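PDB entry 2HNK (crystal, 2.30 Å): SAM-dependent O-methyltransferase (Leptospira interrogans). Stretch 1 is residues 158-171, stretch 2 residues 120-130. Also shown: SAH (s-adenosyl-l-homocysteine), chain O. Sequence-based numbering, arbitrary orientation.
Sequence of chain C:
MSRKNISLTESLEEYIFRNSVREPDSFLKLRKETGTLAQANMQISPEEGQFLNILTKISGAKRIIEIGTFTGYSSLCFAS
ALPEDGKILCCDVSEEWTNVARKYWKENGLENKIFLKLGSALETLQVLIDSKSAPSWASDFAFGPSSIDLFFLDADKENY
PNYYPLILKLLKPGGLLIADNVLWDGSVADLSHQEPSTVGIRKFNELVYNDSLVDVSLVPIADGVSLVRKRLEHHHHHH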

# COMPACT_ATOMS: atom_id res chain seq x y z
N GLU C 158 12.61 -20.45 2.42
CA GLU C 158 12.12 -21.82 2.67
C GLU C 158 11.38 -21.91 4.00
O GLU C 158 10.53 -22.79 4.18
CB GLU C 158 13.27 -22.82 2.62
CG GLU C 158 14.22 -22.69 3.79
CD GLU C 158 15.47 -23.51 3.60
OE1 GLU C 158 15.81 -23.84 2.44
OE2 GLU C 158 16.12 -23.81 4.63
N ASN C 159 11.69 -20.98 4.91
CA ASN C 159 11.03 -20.91 6.21
C ASN C 159 9.82 -19.98 6.32
O ASN C 159 9.28 -19.84 7.42
CB ASN C 159 12.05 -20.60 7.31
CG ASN C 159 12.58 -21.86 7.98
OD1 ASN C 159 11.89 -22.88 8.05
ND2 ASN C 159 13.81 -21.80 8.48
N TYR C 160 9.40 -19.37 5.21
CA TYR C 160 8.25 -18.46 5.21
C TYR C 160 6.98 -19.08 5.81
O TYR C 160 6.34 -18.45 6.66
CB TYR C 160 7.95 -17.94 3.80
CG TYR C 160 8.63 -16.64 3.37
CD1 TYR C 160 9.90 -16.30 3.83
CD2 TYR C 160 7.99 -15.77 2.47
CE1 TYR C 160 10.52 -15.10 3.42
CE2 TYR C 160 8.60 -14.58 2.05
CZ TYR C 160 9.86 -14.25 2.53
OH TYR C 160 10.46 -13.09 2.11
N PRO C 161 6.61 -20.32 5.38
CA PRO C 161 5.43 -20.94 6.02
C PRO C 161 5.59 -21.21 7.53
O PRO C 161 4.59 -21.35 8.22
CB PRO C 161 5.24 -22.25 5.24
CG PRO C 161 6.52 -22.51 4.56
CD PRO C 161 7.18 -21.19 4.33
N ASN C 162 6.82 -21.26 8.04
CA ASN C 162 7.02 -21.41 9.48
C ASN C 162 7.00 -20.09 10.26
O ASN C 162 6.62 -20.07 11.43
CB ASN C 162 8.32 -22.18 9.76
CG ASN C 162 8.32 -23.55 9.11
OD1 ASN C 162 7.34 -24.28 9.18
ND2 ASN C 162 9.42 -23.89 8.45
N TYR C 163 7.40 -19.00 9.60
CA TYR C 163 7.32 -17.68 10.22
C TYR C 163 5.86 -17.25 10.39
O TYR C 163 5.49 -16.64 11.40
CB TYR C 163 8.11 -16.64 9.41
CG TYR C 163 9.61 -16.87 9.45
CD1 TYR C 163 10.30 -16.88 10.67
CD2 TYR C 163 10.35 -17.09 8.28
CE1 TYR C 163 11.67 -17.09 10.72
CE2 TYR C 163 11.73 -17.29 8.32
CZ TYR C 163 12.38 -17.30 9.55
OH TYR C 163 13.74 -17.52 9.65
N TYR C 164 5.04 -17.61 9.41
CA TYR C 164 3.65 -17.17 9.33
C TYR C 164 2.83 -17.31 10.63
O TYR C 164 2.32 -16.30 11.14
CB TYR C 164 2.94 -17.81 8.13
CG TYR C 164 1.54 -17.30 7.91
CD1 TYR C 164 1.31 -15.99 7.51
CD2 TYR C 164 0.44 -18.14 8.10
CE1 TYR C 164 0.00 -15.51 7.32
CE2 TYR C 164 -0.86 -17.68 7.90
CZ TYR C 164 -1.07 -16.37 7.52
OH TYR C 164 -2.35 -15.91 7.32
N PRO C 165 2.69 -18.54 11.18
CA PRO C 165 1.92 -18.65 12.44
C PRO C 165 2.47 -17.82 13.60
O PRO C 165 1.69 -17.29 14.38
CB PRO C 165 1.97 -20.16 12.76
CG PRO C 165 3.11 -20.70 11.94
CD PRO C 165 3.17 -19.85 10.71
N LEU C 166 3.79 -17.69 13.69
CA LEU C 166 4.44 -16.86 14.72
C LEU C 166 4.17 -15.35 14.55
O LEU C 166 3.98 -14.62 15.55
CB LEU C 166 5.95 -17.12 14.75
CG LEU C 166 6.53 -18.54 14.86
CD1 LEU C 166 8.07 -18.50 14.76
CD2 LEU C 166 6.11 -19.26 16.14
N ILE C 167 4.18 -14.90 13.30
CA ILE C 167 3.84 -13.51 12.95
C ILE C 167 2.41 -13.22 13.37
O ILE C 167 2.12 -12.19 13.96
CB ILE C 167 4.01 -13.27 11.43
CG1 ILE C 167 5.50 -13.29 11.04
CG2 ILE C 167 3.32 -11.96 10.99
CD1 ILE C 167 5.76 -13.57 9.58
N LEU C 168 1.52 -14.15 13.05
CA LEU C 168 0.09 -13.99 13.27
C LEU C 168 -0.24 -13.94 14.76
O LEU C 168 -1.17 -13.25 15.17
CB LEU C 168 -0.64 -15.15 12.59
CG LEU C 168 -1.79 -14.81 11.65
CD1 LEU C 168 -1.38 -13.75 10.63
CD2 LEU C 168 -2.25 -16.10 10.95
N LYS C 169 0.53 -14.68 15.55
CA LYS C 169 0.39 -14.71 17.00
C LYS C 169 0.94 -13.42 17.63
O LYS C 169 0.33 -12.87 18.56
CB LYS C 169 1.09 -15.96 17.57
CG LYS C 169 0.99 -16.11 19.09
CD LYS C 169 0.39 -17.46 19.49
CE LYS C 169 -1.12 -17.50 19.26
NZ LYS C 169 -1.66 -18.89 19.17
N LEU C 170 2.06 -12.92 17.11
CA LEU C 170 2.64 -11.68 17.62
C LEU C 170 1.87 -10.43 17.20
O LEU C 170 1.87 -9.44 17.92
CB LEU C 170 4.12 -11.56 17.24
CG LEU C 170 5.09 -12.40 18.08
CD1 LEU C 170 6.40 -12.60 17.34
CD2 LEU C 170 5.33 -11.79 19.47
N LEU C 171 1.22 -10.48 16.04
CA LEU C 171 0.46 -9.34 15.53
C LEU C 171 -0.82 -9.09 16.32
O LEU C 171 -1.55 -10.03 16.64
CB LEU C 171 0.09 -9.52 14.06
CG LEU C 171 1.05 -9.18 12.93
CD1 LEU C 171 0.39 -9.53 11.59
CD2 LEU C 171 1.48 -7.71 12.95
N SAH O . 15.54 -6.35 4.44
CA SAH O . 16.88 -6.36 3.79
CB SAH O . 17.03 -7.60 2.91
CG SAH O . 16.99 -8.92 3.69
SD SAH O . 18.06 -10.14 2.88
C SAH O . 17.20 -5.08 2.99
O SAH O . 18.32 -4.90 2.50
OXT SAH O . 16.36 -4.20 2.83
C5' SAH O . 17.74 -11.45 4.10
C4' SAH O . 18.54 -11.35 5.39
O4' SAH O . 18.00 -12.27 6.32
C3' SAH O . 20.00 -11.71 5.21
O3' SAH O . 20.79 -10.67 5.74
C2' SAH O . 20.23 -12.97 6.03
O2' SAH O . 21.45 -12.88 6.74
C1' SAH O . 19.04 -12.98 6.97
N9 SAH O . 18.60 -14.34 7.36
C8 SAH O . 18.72 -15.52 6.66
N7 SAH O . 18.19 -16.53 7.41
C5 SAH O . 17.73 -16.00 8.57
C6 SAH O . 17.10 -16.56 9.69
N6 SAH O . 16.84 -17.86 9.75
N1 SAH O . 16.74 -15.75 10.75
C2 SAH O . 17.00 -14.39 10.71
N3 SAH O . 17.62 -13.84 9.60
C4 SAH O . 17.98 -14.63 8.55
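Stretch 2, residues 120-130: SALETLQVLID

Stretch 2 is helical from Ala121 to Asp130, with Ser120 at the N-cap position: Glu123 N donates to Ser120 OG at 3.3 Å with an N-H...O angle of 169°. An unbroken i to i+4 ladder follows, from Thr124 N to Ser120 O (2.9 Å) through Asp130 N to Gln126 O (2.9 Å). This helix runs alongside helix 160-170 in nearly the same direction: the N-to-C vectors differ by 25°, and the axes approach to 10.2 Å. The register fits a shallow crossing, since the CA atoms of Tyr163 and Leu122, of Leu166 and Leu125, and of Leu170 and Ile129 lie 6.7, 6.7 and 6.6 Å apart, a separation that barely changes over two turns. The kink in helix 160-170 at Pro165, whose N has no bond to the turn before, does not disturb this spacing.

Leu122 gives up the most area to the contact, 94 Å². Its CA-to-CB bond points sideways, but with chi1 m and chi2 t the end of the side chain comes nearer to stretch 1. Leu122 CD2 lies 3.6 Å from Tyr163 CE1, 3.9 Å from Leu166 CD1 and 4.0 Å from Asn162 CB, so one methyl touches three residues; Leu122 CD1 meets Asn159 ND2 at 3.9 Å. The Tyr163 ring is approached obliquely, also by Ala121 CB, 3.7 Å from Tyr163 CE1.

Leu166, with 87 Å² covered, is the knob of the packing. Its CA-to-CB bond points toward stretch 2, and its side chain sits among Leu122, Leu125, Gln126 and Ile129. The walls of the hole are close: Leu166 CD1 is 4.0 Å from Leu125 CB, while Leu166 CD2 is 3.8 Å from Ile129 CD1 and 3.5 Å from Gln126 OE1.

One turn further on, Leu170 (85 Å²) continues the apolar seam. Leu170 CG approaches Ile129 CG1 to 3.6 Å, and Leu170 CD1 lies 3.8 Å from Leu125 CD2, placing Leu125 in contact with both Leu166 and Leu170.

No hydrogen bond passes directly between the stretches, and the 606 Å² buried between them comes chiefly from aliphatic and aromatic side chains. Polar bridging occurs near the start of stretch 2, where a water accepts from Leu122 N (3.3 Å to the water O) and from SAH N6 (3.0 Å) and donates to Tyr163 OH (3.1 Å). Beside it, Ala121 N donates to SAH N1 at 3.1 Å, so the adenine is held by the same turn that packs against Tyr163.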

# COMPACT_ATOMS: atom_id res chain seq x y z
N SER C 120 18.87 -16.97 15.18
CA SER C 120 17.77 -17.54 14.41
C SER C 120 16.44 -16.83 14.71
O SER C 120 16.07 -16.68 15.88
CB SER C 120 17.66 -19.04 14.71
OG SER C 120 16.30 -19.46 14.81
N ALA C 121 15.74 -16.40 13.66
CA ALA C 121 14.50 -15.64 13.83
C ALA C 121 13.34 -16.49 14.36
O ALA C 121 12.52 -16.00 15.14
CB ALA C 121 14.11 -14.93 12.55
N LEU C 122 13.28 -17.76 13.96
CA LEU C 122 12.31 -18.67 14.56
C LEU C 122 12.41 -18.66 16.09
O LEU C 122 11.40 -18.54 16.78
CB LEU C 122 12.46 -20.10 14.02
CG LEU C 122 12.07 -20.34 12.55
CD1 LEU C 122 12.45 -21.76 12.12
CD2 LEU C 122 10.59 -20.09 12.29
N GLU C 123 13.64 -18.73 16.60
CA GLU C 123 13.91 -18.65 18.03
C GLU C 123 13.59 -17.30 18.63
O GLU C 123 12.96 -17.22 19.69
CB GLU C 123 15.39 -18.90 18.29
CG GLU C 123 15.77 -20.33 18.49
CD GLU C 123 17.15 -20.43 19.07
OE1 GLU C 123 18.05 -20.97 18.38
OE2 GLU C 123 17.35 -19.92 20.21
N THR C 124 14.04 -16.23 17.97
CA THR C 124 13.83 -14.88 18.45
C THR C 124 12.34 -14.61 18.62
O THR C 124 11.91 -14.01 19.62
CB THR C 124 14.48 -13.85 17.52
OG1 THR C 124 15.90 -14.08 17.49
CG2 THR C 124 14.21 -12.43 18.00
N LEU C 125 11.55 -15.08 17.66
CA LEU C 125 10.12 -14.85 17.69
C LEU C 125 9.43 -15.71 18.75
O LEU C 125 8.52 -15.23 19.42
CB LEU C 125 9.50 -15.09 16.29
CG LEU C 125 9.93 -14.17 15.13
CD1 LEU C 125 9.16 -14.56 13.88
CD2 LEU C 125 9.75 -12.69 15.45
N GLN C 126 9.87 -16.96 18.91
CA GLN C 126 9.29 -17.85 19.92
C GLN C 126 9.54 -17.37 21.35
O GLN C 126 8.63 -17.37 22.17
CB GLN C 126 9.77 -19.29 19.77
CG GLN C 126 9.02 -20.28 20.66
CD GLN C 126 7.53 -20.32 20.36
OE1 GLN C 126 7.11 -20.60 19.24
NE2 GLN C 126 6.72 -20.05 21.37
N VAL C 127 10.77 -16.96 21.63
CA VAL C 127 11.13 -16.39 22.93
C VAL C 127 10.28 -15.16 23.27
O VAL C 127 9.88 -14.95 24.42
CB VAL C 127 12.64 -16.04 22.98
CG1 VAL C 127 12.98 -15.26 24.24
CG2 VAL C 127 13.47 -17.30 22.89
N LEU C 128 9.99 -14.36 22.24
CA LEU C 128 9.17 -13.16 22.36
C LEU C 128 7.71 -13.52 22.66
O LEU C 128 7.05 -12.88 23.49
CB LEU C 128 9.29 -12.34 21.07
CG LEU C 128 9.31 -10.82 21.13
CD1 LEU C 128 10.36 -10.30 22.10
CD2 LEU C 128 9.57 -10.27 19.74
N ILE C 129 7.21 -14.55 21.98
CA ILE C 129 5.87 -15.06 22.26
C ILE C 129 5.75 -15.57 23.71
O ILE C 129 4.80 -15.21 24.43
CB ILE C 129 5.45 -16.17 21.26
CG1 ILE C 129 5.24 -15.57 19.87
CG2 ILE C 129 4.18 -16.87 21.73
CD1 ILE C 129 5.26 -16.59 18.74
N ASP C 130 6.72 -16.37 24.15
CA ASP C 130 6.66 -17.04 25.45
C ASP C 130 7.07 -16.16 26.64
O ASP C 130 6.80 -16.51 27.79
CB ASP C 130 7.52 -18.30 25.44
CG ASP C 130 7.07 -19.31 24.41
OD1 ASP C 130 5.85 -19.39 24.14
OD2 ASP C 130 7.93 -20.03 23.87
O HOH W 1 15.20 -19.24 11.78